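Local coordinates for protein polyhedrin (Operophtera brumata cypovirus 19, PDB 5A99) that probably builds the crystalline lattice of the occlusion bodies, or polyhedra, in which this insect cypovirus packs its virus particles, at residues N62-Q65 with N70-I73; L66-P69 with D75-Y78; H101-N106 with P180-I185; T227-Y232 with Y238-K243. All coordinates share one frame; numbering follows the deposited sequence.

Contact 1 of 4, residues N62-Q65 with N70-I73; sequences NWDQ and NYRI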
loop_
_atom_site.group_PDB
_atom_site.type_symbol
_atom_site.label_atom_id
_atom_site.label_comp_id
_atom_site.label_asym_id
_atom_site.label_seq_id
_atom_site.Cartn_x
_atom_site.Cartn_y
_atom_site.Cartn_z
ATOM N N ASN A 62 1.997 6.187 -9.144
ATOM C CA ASN A 62 3.176 6.691 -9.807
ATOM C C ASN A 62 3.027 6.476 -11.316
ATOM O O ASN A 62 2.161 5.715 -11.753
ATOM C CB ASN A 62 4.425 5.997 -9.270
ATOM C CG ASN A 62 5.687 6.730 -9.637
ATOM O OD1 ASN A 62 5.661 7.928 -9.918
ATOM N ND2 ASN A 62 6.805 6.017 -9.645
ATOM N N TRP A 63 3.862 7.154 -12.100
ATOM C CA TRP A 63 3.814 7.079 -13.562
ATOM C C TRP A 63 3.798 5.631 -14.068
ATOM O O TRP A 63 3.052 5.295 -14.990
ATOM C CB TRP A 63 5.008 7.835 -14.139
ATOM C CG TRP A 63 5.115 7.872 -15.646
ATOM C CD1 TRP A 63 4.545 8.788 -16.490
ATOM C CD2 TRP A 63 5.855 6.976 -16.472
ATOM N NE1 TRP A 63 4.885 8.513 -17.789
ATOM C CE2 TRP A 63 5.690 7.405 -17.809
ATOM C CE3 TRP A 63 6.650 5.847 -16.212
ATOM C CZ2 TRP A 63 6.281 6.746 -18.884
ATOM C CZ3 TRP A 63 7.244 5.196 -17.286
ATOM C CH2 TRP A 63 7.055 5.649 -18.604
ATOM N N ASP A 64 4.608 4.774 -13.455
ATOM C CA ASP A 64 4.726 3.402 -13.916
ATOM C C ASP A 64 3.554 2.530 -13.455
ATOM O O ASP A 64 3.462 1.358 -13.814
ATOM C CB ASP A 64 6.067 2.791 -13.487
ATOM C CG ASP A 64 6.121 2.459 -12.003
ATOM O OD1 ASP A 64 5.540 3.217 -11.196
ATOM O OD2 ASP A 64 6.753 1.436 -11.649
ATOM N N GLN A 65 2.648 3.108 -12.679
ATOM C CA GLN A 65 1.423 2.415 -12.341
ATOM C C GLN A 65 0.258 2.929 -13.174
ATOM O O GLN A 65 -0.846 2.408 -13.067
ATOM C CB GLN A 65 1.148 2.559 -10.843
ATOM C CG GLN A 65 2.308 2.045 -10.006
ATOM C CD GLN A 65 2.205 2.456 -8.551
ATOM O OE1 GLN A 65 1.795 3.570 -8.236
ATOM N NE2 GLN A 65 2.569 1.551 -7.657
ATOM N N ASN A 70 2.161 -2.190 -17.716
ATOM C CA ASN A 70 2.770 -2.052 -16.405
ATOM C C ASN A 70 2.778 -3.406 -15.701
ATOM O O ASN A 70 2.293 -4.399 -16.249
ATOM C CB ASN A 70 2.038 -0.990 -15.563
ATOM C CG ASN A 70 0.588 -1.332 -15.316
ATOM O OD1 ASN A 70 0.265 -2.167 -14.461
ATOM N ND2 ASN A 70 -0.304 -0.666 -16.040
ATOM N N TYR A 71 3.324 -3.454 -14.490
ATOM C CA TYR A 71 3.496 -4.734 -13.805
ATOM C C TYR A 71 2.156 -5.348 -13.322
ATOM O O TYR A 71 2.083 -6.544 -13.045
ATOM C CB TYR A 71 4.553 -4.632 -12.686
ATOM C CG TYR A 71 4.232 -3.660 -11.568
ATOM C CD1 TYR A 71 4.558 -2.312 -11.670
ATOM C CD2 TYR A 71 3.611 -4.096 -10.405
ATOM C CE1 TYR A 71 4.261 -1.433 -10.660
ATOM C CE2 TYR A 71 3.313 -3.223 -9.386
ATOM C CZ TYR A 71 3.645 -1.891 -9.508
ATOM O OH TYR A 71 3.348 -1.015 -8.476
ATOM N N ARG A 72 1.102 -4.538 -13.255
ATOM C CA ARG A 72 -0.238 -5.037 -12.941
ATOM C C ARG A 72 -0.960 -5.489 -14.217
ATOM O O ARG A 72 -1.632 -6.518 -14.222
ATOM C CB ARG A 72 -1.063 -3.961 -12.225
ATOM C CG ARG A 72 -0.414 -3.394 -10.973
ATOM C CD ARG A 72 -0.083 -4.493 -9.954
ATOM N NE ARG A 72 -1.266 -5.246 -9.554
ATOM C CZ ARG A 72 -2.101 -4.873 -8.585
ATOM N NH1 ARG A 72 -1.882 -3.750 -7.892
ATOM N NH2 ARG A 72 -3.161 -5.624 -8.299
ATOM N N ILE A 73 -0.818 -4.704 -15.286
ATOM C CA ILE A 73 -1.321 -5.064 -16.621
ATOM C C ILE A 73 -0.167 -5.063 -17.623
ATOM O O ILE A 73 0.148 -4.042 -18.249
ATOM C CB ILE A 73 -2.411 -4.080 -17.116
ATOM C CG1 ILE A 73 -3.548 -3.980 -16.097
ATOM C CG2 ILE A 73 -2.954 -4.504 -18.481
ATOM C CD1 ILE A 73 -4.414 -5.232 -16.000
HETATM O O HOH W 1 5.167 -0.666 -14.809
#
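An Asx turn at Asn70 stands beside the place where Tyr71 meets Gln65 and Asp64, in the loop between strand 56-61 and helix 81-92. Asn70 OD1 accepts from Arg72 N (2.8 Å) and Ile73 N (2.9 Å), the second donor lying well above the carbonyl plane, while Asn70 ND2 bonds Val67 O and Gln47 OE1; asparagine suits the place because its short amide folds back onto its own backbone. Across the contact, Gln65 NE2 donates to Tyr71 OH at 2.8 Å, almost straight (175°) and in the amide plane. The other end of that amide, OE1, accepts from Asn62 N at 2.8 Å, which fixes its rotation. Asp64 OD2 lies at the ring edge, 3.9 Å from Tyr71 CE1. Its partner oxygen OD1 pairs outside the chain, in a salt bridge with Arg72 of the second subunit. Asn70 CB rests 3.3 Å from Asp64 O, and one water donates to that oxygen and weakly accepts from Tyr71 N. Tyr71 also meets Tyr71 of both other subunits edge-to-face, at the trimer interface. Within the chain, Tyr219 of strand 218-222 bonds Gln65 O and packs on Asn70, and Trp63 lies against helix 81-92.

Contact 2 of 4, residues L66-P69 with D75-Y78; sequences LVLP and DEKY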
loop_
_atom_site.group_PDB
_atom_site.type_symbol
_atom_site.label_atom_id
_atom_site.label_comp_id
_atom_site.label_asym_id
_atom_site.label_seq_id
_atom_site.Cartn_x
_atom_site.Cartn_y
_atom_site.Cartn_z
ATOM N N LEU A 66 0.522 3.934 -14.018
ATOM C CA LEU A 66 -0.502 4.547 -14.870
ATOM C C LEU A 66 -0.314 4.216 -16.356
ATOM O O LEU A 66 -1.277 4.137 -17.114
ATOM C CB LEU A 66 -0.501 6.071 -14.689
ATOM C CG LEU A 66 -0.825 6.595 -13.279
ATOM C CD1 LEU A 66 -0.513 8.085 -13.156
ATOM C CD2 LEU A 66 -2.262 6.312 -12.941
ATOM N N VAL A 67 0.925 4.032 -16.776
ATOM C CA VAL A 67 1.194 3.698 -18.166
ATOM C C VAL A 67 0.680 2.286 -18.450
ATOM O O VAL A 67 0.352 1.538 -17.525
ATOM C CB VAL A 67 2.694 3.766 -18.475
ATOM C CG1 VAL A 67 3.209 5.174 -18.275
ATOM C CG2 VAL A 67 3.471 2.777 -17.609
ATOM N N LEU A 68 0.589 1.928 -19.722
ATOM C CA LEU A 68 0.364 0.536 -20.103
ATOM C C LEU A 68 1.286 0.185 -21.273
ATOM O O LEU A 68 1.248 0.831 -22.311
ATOM C CB LEU A 68 -1.105 0.303 -20.477
ATOM C CG LEU A 68 -1.564 -1.161 -20.543
ATOM C CD1 LEU A 68 -3.100 -1.242 -20.503
ATOM C CD2 LEU A 68 -1.026 -1.857 -21.787
ATOM N N PRO A 69 2.066 -0.891 -21.143
ATOM C CA PRO A 69 1.958 -1.907 -20.095
ATOM C C PRO A 69 2.592 -1.502 -18.770
ATOM O O PRO A 69 3.446 -0.600 -18.694
ATOM C CB PRO A 69 2.718 -3.094 -20.697
ATOM C CG PRO A 69 3.761 -2.455 -21.552
ATOM C CD PRO A 69 3.125 -1.214 -22.118
ATOM N N ASP A 75 0.374 -6.648 -20.675
ATOM C CA ASP A 75 -0.148 -7.387 -21.824
ATOM C C ASP A 75 0.246 -6.773 -23.172
ATOM O O ASP A 75 -0.262 -7.182 -24.212
ATOM C CB ASP A 75 -1.674 -7.553 -21.728
ATOM C CG ASP A 75 -2.405 -6.235 -21.539
ATOM O OD1 ASP A 75 -1.876 -5.184 -21.969
ATOM O OD2 ASP A 75 -3.520 -6.255 -20.965
ATOM N N GLU A 76 1.147 -5.792 -23.145
ATOM C CA GLU A 76 1.747 -5.262 -24.363
ATOM C C GLU A 76 3.273 -5.159 -24.175
ATOM O O GLU A 76 3.780 -5.253 -23.047
ATOM C CB GLU A 76 1.162 -3.884 -24.701
ATOM C CG GLU A 76 -0.382 -3.828 -24.831
ATOM C CD GLU A 76 -0.901 -4.312 -26.188
ATOM O OE1 GLU A 76 -0.082 -4.747 -27.027
ATOM O OE2 GLU A 76 -2.129 -4.257 -26.420
ATOM N N LYS A 77 4.004 -5.010 -25.277
ATOM C CA LYS A 77 5.426 -4.658 -25.213
ATOM C C LYS A 77 5.790 -3.663 -26.308
ATOM O O LYS A 77 5.689 -3.971 -27.497
ATOM C CB LYS A 77 6.324 -5.891 -25.330
ATOM C CG LYS A 77 7.808 -5.566 -25.164
ATOM C CD LYS A 77 8.662 -6.820 -24.963
ATOM C CE LYS A 77 10.134 -6.474 -24.716
ATOM N NZ LYS A 77 10.805 -5.848 -25.900
ATOM N N TYR A 78 6.227 -2.474 -25.896
ATOM C CA TYR A 78 6.606 -1.410 -26.827
ATOM C C TYR A 78 8.088 -1.040 -26.716
ATOM O O TYR A 78 8.652 -0.479 -27.650
ATOM C CB TYR A 78 5.754 -0.156 -26.575
ATOM C CG TYR A 78 4.264 -0.416 -26.611
ATOM C CD1 TYR A 78 3.705 -1.201 -27.609
ATOM C CD2 TYR A 78 3.421 0.106 -25.637
ATOM C CE1 TYR A 78 2.353 -1.451 -27.647
ATOM C CE2 TYR A 78 2.059 -0.143 -25.665
ATOM C CZ TYR A 78 1.532 -0.929 -26.674
ATOM O OH TYR A 78 0.181 -1.202 -26.715
#
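Pro69 and Tyr78 meet obliquely, the pyrrolidine CD lying 3.8 Å from Tyr78 CD2, while Leu68 reaches the acidic pair Asp75 and Glu76. The peptide bond before Pro69 is cis, a geometry for which proline is the residue best suited. The proline ring also leans on backbone: Pro69 CG is 3.2 Å and Pro69 CB 3.4 Å from Glu76 O, close approaches of carbon to a carbonyl oxygen. Tyr78 presents its edge to the carbonyl of the cis peptide, with CE2 3.6 Å from Leu68 O and that oxygen near the ring plane, where the slightly positive aromatic hydrogens lie.

Leu68 holds CG opposite its own nitrogen (chi1 -165°), which sends methyl CD2 across to the second segment. There the leucine crosses the Asp75 side chain at about a right angle, CD2 standing 3.4 Å from Asp75 OD1, and also touches Glu76 CG at 3.7 Å. Of the Glu76 side chain, the aliphatic part meets Leu68; the chain bends at chi2 (-81°) and carries the carboxylate off toward a long, weak ion pair with Arg85 of the third subunit.

No hydrogen bond joins the segments, and the contact rests on van der Waals packing, with several carbons set against oxygens. Its chemical cost falls on Asp75: OD1 is buried with no polar partner in the model, and OD2 has a long, weak ion pair to the same Arg85. Poor solvation of this kind might raise the pKa of the aspartate, an effect the distant Arg85 would partly offset.

Contact 3 of 4, residues H101-N106 with P180-I185; sequences HDKGMN and PCHPVI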
loop_
_atom_site.group_PDB
_atom_site.type_symbol
_atom_site.label_atom_id
_atom_site.label_comp_id
_atom_site.label_asym_id
_atom_site.label_seq_id
_atom_site.Cartn_x
_atom_site.Cartn_y
_atom_site.Cartn_z
ATOM N N HIS A 101 12.927 9.432 -27.290
ATOM C CA HIS A 101 11.476 9.510 -27.204
ATOM C C HIS A 101 11.043 10.626 -26.264
ATOM O O HIS A 101 11.386 10.616 -25.069
ATOM C CB HIS A 101 10.900 8.178 -26.714
ATOM C CG HIS A 101 11.263 7.001 -27.567
ATOM N ND1 HIS A 101 11.863 5.872 -27.052
ATOM C CD2 HIS A 101 11.092 6.764 -28.892
ATOM C CE1 HIS A 101 12.060 4.998 -28.022
ATOM N NE2 HIS A 101 11.601 5.514 -29.149
ATOM N N ASP A 102 10.284 11.582 -26.799
ATOM C CA ASP A 102 9.692 12.645 -25.984
ATOM C C ASP A 102 8.550 12.112 -25.133
ATOM O O ASP A 102 8.388 12.500 -23.975
ATOM C CB ASP A 102 9.118 13.744 -26.866
ATOM C CG ASP A 102 10.095 14.867 -27.120
ATOM O OD1 ASP A 102 11.163 14.898 -26.468
ATOM O OD2 ASP A 102 9.778 15.737 -27.957
ATOM N N LYS A 103 7.735 11.258 -25.748
ATOM C CA LYS A 103 6.584 10.675 -25.097
ATOM C C LYS A 103 6.604 9.182 -25.341
ATOM O O LYS A 103 7.162 8.713 -26.339
ATOM C CB LYS A 103 5.289 11.271 -25.648
ATOM C CG LYS A 103 5.187 12.792 -25.513
ATOM C CD LYS A 103 3.759 13.280 -25.698
ATOM C CE LYS A 103 3.695 14.771 -26.008
ATOM N NZ LYS A 103 4.764 15.569 -25.332
ATOM N N GLY A 104 5.998 8.434 -24.431
ATOM C CA GLY A 104 5.967 6.993 -24.549
ATOM C C GLY A 104 4.675 6.522 -25.171
ATOM O O GLY A 104 3.608 7.087 -24.916
ATOM N N MET A 105 4.778 5.490 -26.003
ATOM C CA MET A 105 3.603 4.818 -26.535
ATOM C C MET A 105 2.769 4.258 -25.389
ATOM O O MET A 105 1.567 4.047 -25.533
ATOM C CB MET A 105 4.024 3.683 -27.459
ATOM C CG MET A 105 4.682 4.141 -28.732
ATOM S SD MET A 105 3.767 5.488 -29.520
ATOM C CE MET A 105 4.608 5.550 -31.103
ATOM N N ASN A 106 3.416 4.039 -24.246
ATOM C CA ASN A 106 2.761 3.425 -23.094
ATOM C C ASN A 106 1.966 4.420 -22.260
ATOM O O ASN A 106 1.258 4.024 -21.342
ATOM C CB ASN A 106 3.795 2.704 -22.200
ATOM C CG ASN A 106 4.937 3.626 -21.749
ATOM O OD1 ASN A 106 5.221 4.642 -22.388
ATOM N ND2 ASN A 106 5.604 3.257 -20.654
ATOM N N PRO A 180 -0.116 17.784 -16.397
ATOM C CA PRO A 180 1.177 17.281 -16.863
ATOM C C PRO A 180 1.051 16.201 -17.951
ATOM O O PRO A 180 0.166 15.345 -17.878
ATOM C CB PRO A 180 1.803 16.717 -15.587
ATOM C CG PRO A 180 1.229 17.578 -14.492
ATOM C CD PRO A 180 -0.183 17.876 -14.929
ATOM N N CYS A 181 1.936 16.263 -18.947
ATOM C CA CYS A 181 2.012 15.246 -19.997
ATOM C C CYS A 181 2.379 13.869 -19.475
ATOM O O CYS A 181 1.956 12.862 -20.035
ATOM C CB CYS A 181 3.068 15.632 -21.036
ATOM S SG CYS A 181 2.486 16.647 -22.395
ATOM N N HIS A 182 3.189 13.839 -18.423
ATOM C CA HIS A 182 3.758 12.602 -17.884
ATOM C C HIS A 182 3.360 12.529 -16.419
ATOM O O HIS A 182 4.086 12.981 -15.539
ATOM C CB HIS A 182 5.278 12.600 -18.048
ATOM C CG HIS A 182 5.729 12.991 -19.425
ATOM N ND1 HIS A 182 5.805 12.090 -20.464
ATOM C CD2 HIS A 182 6.099 14.186 -19.938
ATOM C CE1 HIS A 182 6.212 12.713 -21.557
ATOM N NE2 HIS A 182 6.398 13.986 -21.265
ATOM N N PRO A 183 2.176 11.968 -16.164
ATOM C CA PRO A 183 1.447 12.166 -14.910
ATOM C C PRO A 183 1.815 11.230 -13.769
ATOM O O PRO A 183 2.208 10.074 -13.974
ATOM C CB PRO A 183 -0.009 11.911 -15.323
ATOM C CG PRO A 183 0.100 10.873 -16.380
ATOM C CD PRO A 183 1.389 11.195 -17.137
ATOM N N VAL A 184 1.715 11.787 -12.566
ATOM C CA VAL A 184 1.614 11.033 -11.323
ATOM C C VAL A 184 0.241 11.444 -10.791
ATOM O O VAL A 184 -0.137 12.609 -10.892
ATOM C CB VAL A 184 2.704 11.429 -10.321
ATOM C CG1 VAL A 184 2.321 10.995 -8.912
ATOM C CG2 VAL A 184 4.077 10.838 -10.725
ATOM N N ILE A 185 -0.530 10.512 -10.260
ATOM C CA ILE A 185 -1.894 10.850 -9.884
ATOM C C ILE A 185 -2.244 10.466 -8.454
ATOM O O ILE A 185 -2.055 9.319 -8.039
ATOM C CB ILE A 185 -2.900 10.226 -10.857
ATOM C CG1 ILE A 185 -2.791 10.893 -12.235
ATOM C CG2 ILE A 185 -4.314 10.388 -10.349
ATOM C CD1 ILE A 185 -3.521 10.144 -13.312
#
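The imidazole of His182 is the flat group here, and its CE1 corner points into segment 101-106, part of the loop between helix 81-92 and strand 110-116. Segment 180-185, which carries the histidine, leads into strand 184-190. Asp102 O approaches obliquely, 3.3 Å from His182 CE1 and 3.7 Å from His182 NE2, and Lys103 CG comes up, also obliquely, to 4.1 Å from His182 CE1. Elsewhere on the ring, ND1 is hydrogen-bonded to Glu107 OE2, and Leu91 of helix 81-92 packs against the side chain. With CG beside the backbone N (chi1 -48°), the ring extends to the loop at Asp102 and Lys103.

Lys103, an exposed residue, passes the histidine at about a right angle. Its chain runs extended as far as CE and then kinks at chi4 (-34°), leaving NZ 3.9 Å from Cys181 SG, a loose approach rather than a bond. A lysine's long aliphatic shaft can graze a ring and still carry its ammonium on to Cys181.

No hydrogen bond crosses between the segments; their link is indirect. Glu107 OE2 holds His182 ND1 while its OE1 takes Gly104 N, so that one carboxylate spans both loops, and OE2 also binds Trp63 NE1. Chemically, the CE1 hydrogen of an imidazole is among its more acidic C-H groups, and its nearness to Asp102 O is likely to be mildly attractive. The carboxylate of Glu107 would favour a positive imidazole, whereas Lys103 NZ, 4.7 Å from His182 NE2, would oppose it; the balance remains open.

Contact 4 of 4, residues T227-Y232 with Y238-K243; sequences TSVANY and YLYRTK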
loop_
_atom_site.group_PDB
_atom_site.type_symbol
_atom_site.label_atom_id
_atom_site.label_comp_id
_atom_site.label_asym_id
_atom_site.label_seq_id
_atom_site.Cartn_x
_atom_site.Cartn_y
_atom_site.Cartn_z
ATOM N N THR A 227 -16.344 -1.391 -25.317
ATOM C CA THR A 227 -16.164 -2.702 -24.707
ATOM C C THR A 227 -16.359 -2.578 -23.199
ATOM O O THR A 227 -17.059 -3.387 -22.601
ATOM C CB THR A 227 -14.787 -3.330 -25.029
ATOM O OG1 THR A 227 -14.579 -3.338 -26.447
ATOM C CG2 THR A 227 -14.718 -4.752 -24.516
ATOM N N SER A 228 -15.757 -1.551 -22.600
ATOM C CA SER A 228 -15.907 -1.299 -21.166
ATOM C C SER A 228 -17.360 -0.986 -20.796
ATOM O O SER A 228 -17.845 -1.442 -19.764
ATOM C CB SER A 228 -14.975 -0.171 -20.685
ATOM O OG SER A 228 -15.396 1.102 -21.131
ATOM N N VAL A 229 -18.055 -0.229 -21.646
ATOM C CA VAL A 229 -19.467 0.082 -21.405
ATOM C C VAL A 229 -20.247 -1.231 -21.347
ATOM O O VAL A 229 -21.002 -1.479 -20.407
ATOM C CB VAL A 229 -20.045 1.051 -22.484
ATOM C CG1 VAL A 229 -21.563 1.088 -22.453
ATOM C CG2 VAL A 229 -19.473 2.456 -22.310
ATOM N N ALA A 230 -20.024 -2.081 -22.341
ATOM C CA ALA A 230 -20.704 -3.365 -22.431
ATOM C C ALA A 230 -20.350 -4.351 -21.319
ATOM O O ALA A 230 -21.227 -5.033 -20.781
ATOM C CB ALA A 230 -20.432 -3.993 -23.776
ATOM N N ASN A 231 -19.073 -4.436 -20.975
ATOM C CA ASN A 231 -18.603 -5.527 -20.131
ATOM C C ASN A 231 -18.272 -5.129 -18.697
ATOM O O ASN A 231 -17.931 -5.981 -17.880
ATOM C CB ASN A 231 -17.374 -6.163 -20.779
ATOM C CG ASN A 231 -17.706 -6.886 -22.071
ATOM O OD1 ASN A 231 -18.868 -6.947 -22.497
ATOM N ND2 ASN A 231 -16.686 -7.408 -22.719
ATOM N N TYR A 232 -18.393 -3.846 -18.392
ATOM C CA TYR A 232 -17.979 -3.342 -17.089
ATOM C C TYR A 232 -18.976 -2.341 -16.517
ATOM O O TYR A 232 -19.641 -2.613 -15.523
ATOM C CB TYR A 232 -16.594 -2.706 -17.204
ATOM C CG TYR A 232 -16.016 -2.268 -15.890
ATOM C CD1 TYR A 232 -15.276 -3.145 -15.101
ATOM C CD2 TYR A 232 -16.216 -0.975 -15.427
ATOM C CE1 TYR A 232 -14.749 -2.739 -13.887
ATOM C CE2 TYR A 232 -15.684 -0.554 -14.217
ATOM C CZ TYR A 232 -14.967 -1.436 -13.440
ATOM O OH TYR A 232 -14.449 -0.997 -12.222
ATOM N N TYR A 238 -21.772 0.680 -12.403
ATOM C CA TYR A 238 -20.899 1.833 -12.239
ATOM C C TYR A 238 -21.291 2.893 -13.264
ATOM O O TYR A 238 -21.174 2.677 -14.475
ATOM C CB TYR A 238 -19.445 1.428 -12.453
ATOM C CG TYR A 238 -18.884 0.608 -11.325
ATOM C CD1 TYR A 238 -19.048 1.016 -10.014
ATOM C CD2 TYR A 238 -18.214 -0.585 -11.571
ATOM C CE1 TYR A 238 -18.544 0.284 -8.978
ATOM C CE2 TYR A 238 -17.706 -1.341 -10.534
ATOM C CZ TYR A 238 -17.872 -0.898 -9.240
ATOM O OH TYR A 238 -17.373 -1.633 -8.202
ATOM N N LEU A 239 -21.783 4.022 -12.774
ATOM C CA LEU A 239 -22.212 5.116 -13.639
ATOM C C LEU A 239 -21.009 5.653 -14.416
ATOM O O LEU A 239 -19.901 5.713 -13.894
ATOM C CB LEU A 239 -22.897 6.211 -12.809
ATOM C CG LEU A 239 -24.147 5.741 -12.058
ATOM C CD1 LEU A 239 -24.796 6.875 -11.273
ATOM C CD2 LEU A 239 -25.154 5.125 -13.024
ATOM N N TYR A 240 -21.229 6.007 -15.677
ATOM C CA TYR A 240 -20.130 6.321 -16.580
ATOM C C TYR A 240 -20.578 7.224 -17.722
ATOM O O TYR A 240 -21.718 7.144 -18.201
ATOM C CB TYR A 240 -19.521 5.021 -17.147
ATOM C CG TYR A 240 -18.366 5.239 -18.095
ATOM C CD1 TYR A 240 -17.108 5.552 -17.619
ATOM C CD2 TYR A 240 -18.536 5.119 -19.468
ATOM C CE1 TYR A 240 -16.050 5.763 -18.475
ATOM C CE2 TYR A 240 -17.482 5.318 -20.337
ATOM C CZ TYR A 240 -16.239 5.646 -19.831
ATOM O OH TYR A 240 -15.177 5.842 -20.670
ATOM N N ARG A 241 -19.659 8.074 -18.159
ATOM C CA ARG A 241 -19.913 9.030 -19.223
ATOM C C ARG A 241 -18.984 8.724 -20.401
ATOM O O ARG A 241 -17.764 8.720 -20.245
ATOM C CB ARG A 241 -19.645 10.434 -18.688
ATOM C CG ARG A 241 -20.470 11.533 -19.295
ATOM C CD ARG A 241 -20.232 12.851 -18.539
ATOM N NE ARG A 241 -21.262 13.095 -17.529
ATOM C CZ ARG A 241 -22.541 13.241 -17.841
ATOM N NH1 ARG A 241 -22.906 13.169 -19.111
ATOM N NH2 ARG A 241 -23.444 13.460 -16.904
ATOM N N THR A 242 -19.570 8.479 -21.574
ATOM C CA THR A 242 -18.805 8.138 -22.780
ATOM C C THR A 242 -18.188 9.358 -23.480
ATOM O O THR A 242 -18.448 10.503 -23.112
ATOM C CB THR A 242 -19.686 7.377 -23.804
ATOM O OG1 THR A 242 -20.652 8.268 -24.362
ATOM C CG2 THR A 242 -20.384 6.175 -23.154
ATOM N N LYS A 243 -17.354 9.102 -24.485
ATOM C CA LYS A 243 -16.704 10.174 -25.244
ATOM C C LYS A 243 -17.732 11.117 -25.856
ATOM O O LYS A 243 -17.521 12.333 -25.915
ATOM C CB LYS A 243 -15.828 9.603 -26.360
ATOM C CG LYS A 243 -15.153 10.686 -27.192
ATOM C CD LYS A 243 -14.600 10.158 -28.514
ATOM C CE LYS A 243 -14.090 11.312 -29.377
ATOM N NZ LYS A 243 -13.358 10.845 -30.599
#
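Tyr232, on helix 225-236, crosses Tyr238 obliquely, and its side chain can be followed outward. CG stands opposite the backbone nitrogen (chi1 -175°); CB, CG and the near ring carbons make no close approach to segment 238-243, and contact begins in the far half of the ring, where Tyr232 CE2 lies 3.7 Å from Tyr238 CD2. One atom further, Tyr232 CZ is 3.8 Å from the same CD2. At the tip, Tyr232 OH sits 3.7 Å from Tyr238 CE2 while its polar needs are met by hydrogen bonds with His36 and Arg50. The two planes are nearly parallel, 26° apart, but slid so far that the rings barely overlap, their centroids 5.5 Å from each other. Tyrosine suits this place because the apolar flank packs and the hydroxyl reaches the neighbouring strands 33-40 and 46-53, which carry those two partners.

A turn earlier on the helix, methyl CG2 of Val229 fills the second half of the contact. It touches Thr242 CG2 at 3.9 Å and Tyr240 CD2 at 4.0 Å, meeting both side chains at about right angles. The branched valine offers this methyl without a long chain. Thr242 turns its own methyl to it, and Thr242 OG1 is engaged by Ile246 N. Tyr240 OH bonds Glu225, near the start of the helix, and Tyr40.

The extended segment 238-243 thus runs back alongside the helix that precedes it. Val248 packs on Val229, Tyr240 and Thr242. Leu46 of strand 46-53 touches Tyr240, and Gln52 of that strand touches Tyr238.

Contacts 1, 2 and 3 form one cluster, whereas contact 4 stands apart. Contacts 1 and 2 share the loop between strand 56-61 and helix 81-92, with centres about 8 Å apart, and join where Ile73 CG2 meets Leu68 CD1 (3.8 Å). Contact 3 lies about 12 Å from each, centre to centre; Asn106 O probably accepts from Leu68 N (2.7 Å), and Trp63 CH2 packs on Asn106 ND2 (3.5 Å). Contact 4 is about 21 to 25 Å from the other centres and does not touch them, its nearest atoms being about 11 to 14 Å away. Contacts 1, 2 and 4 all reach the third subunit, consistent with a protein whose task is assembly.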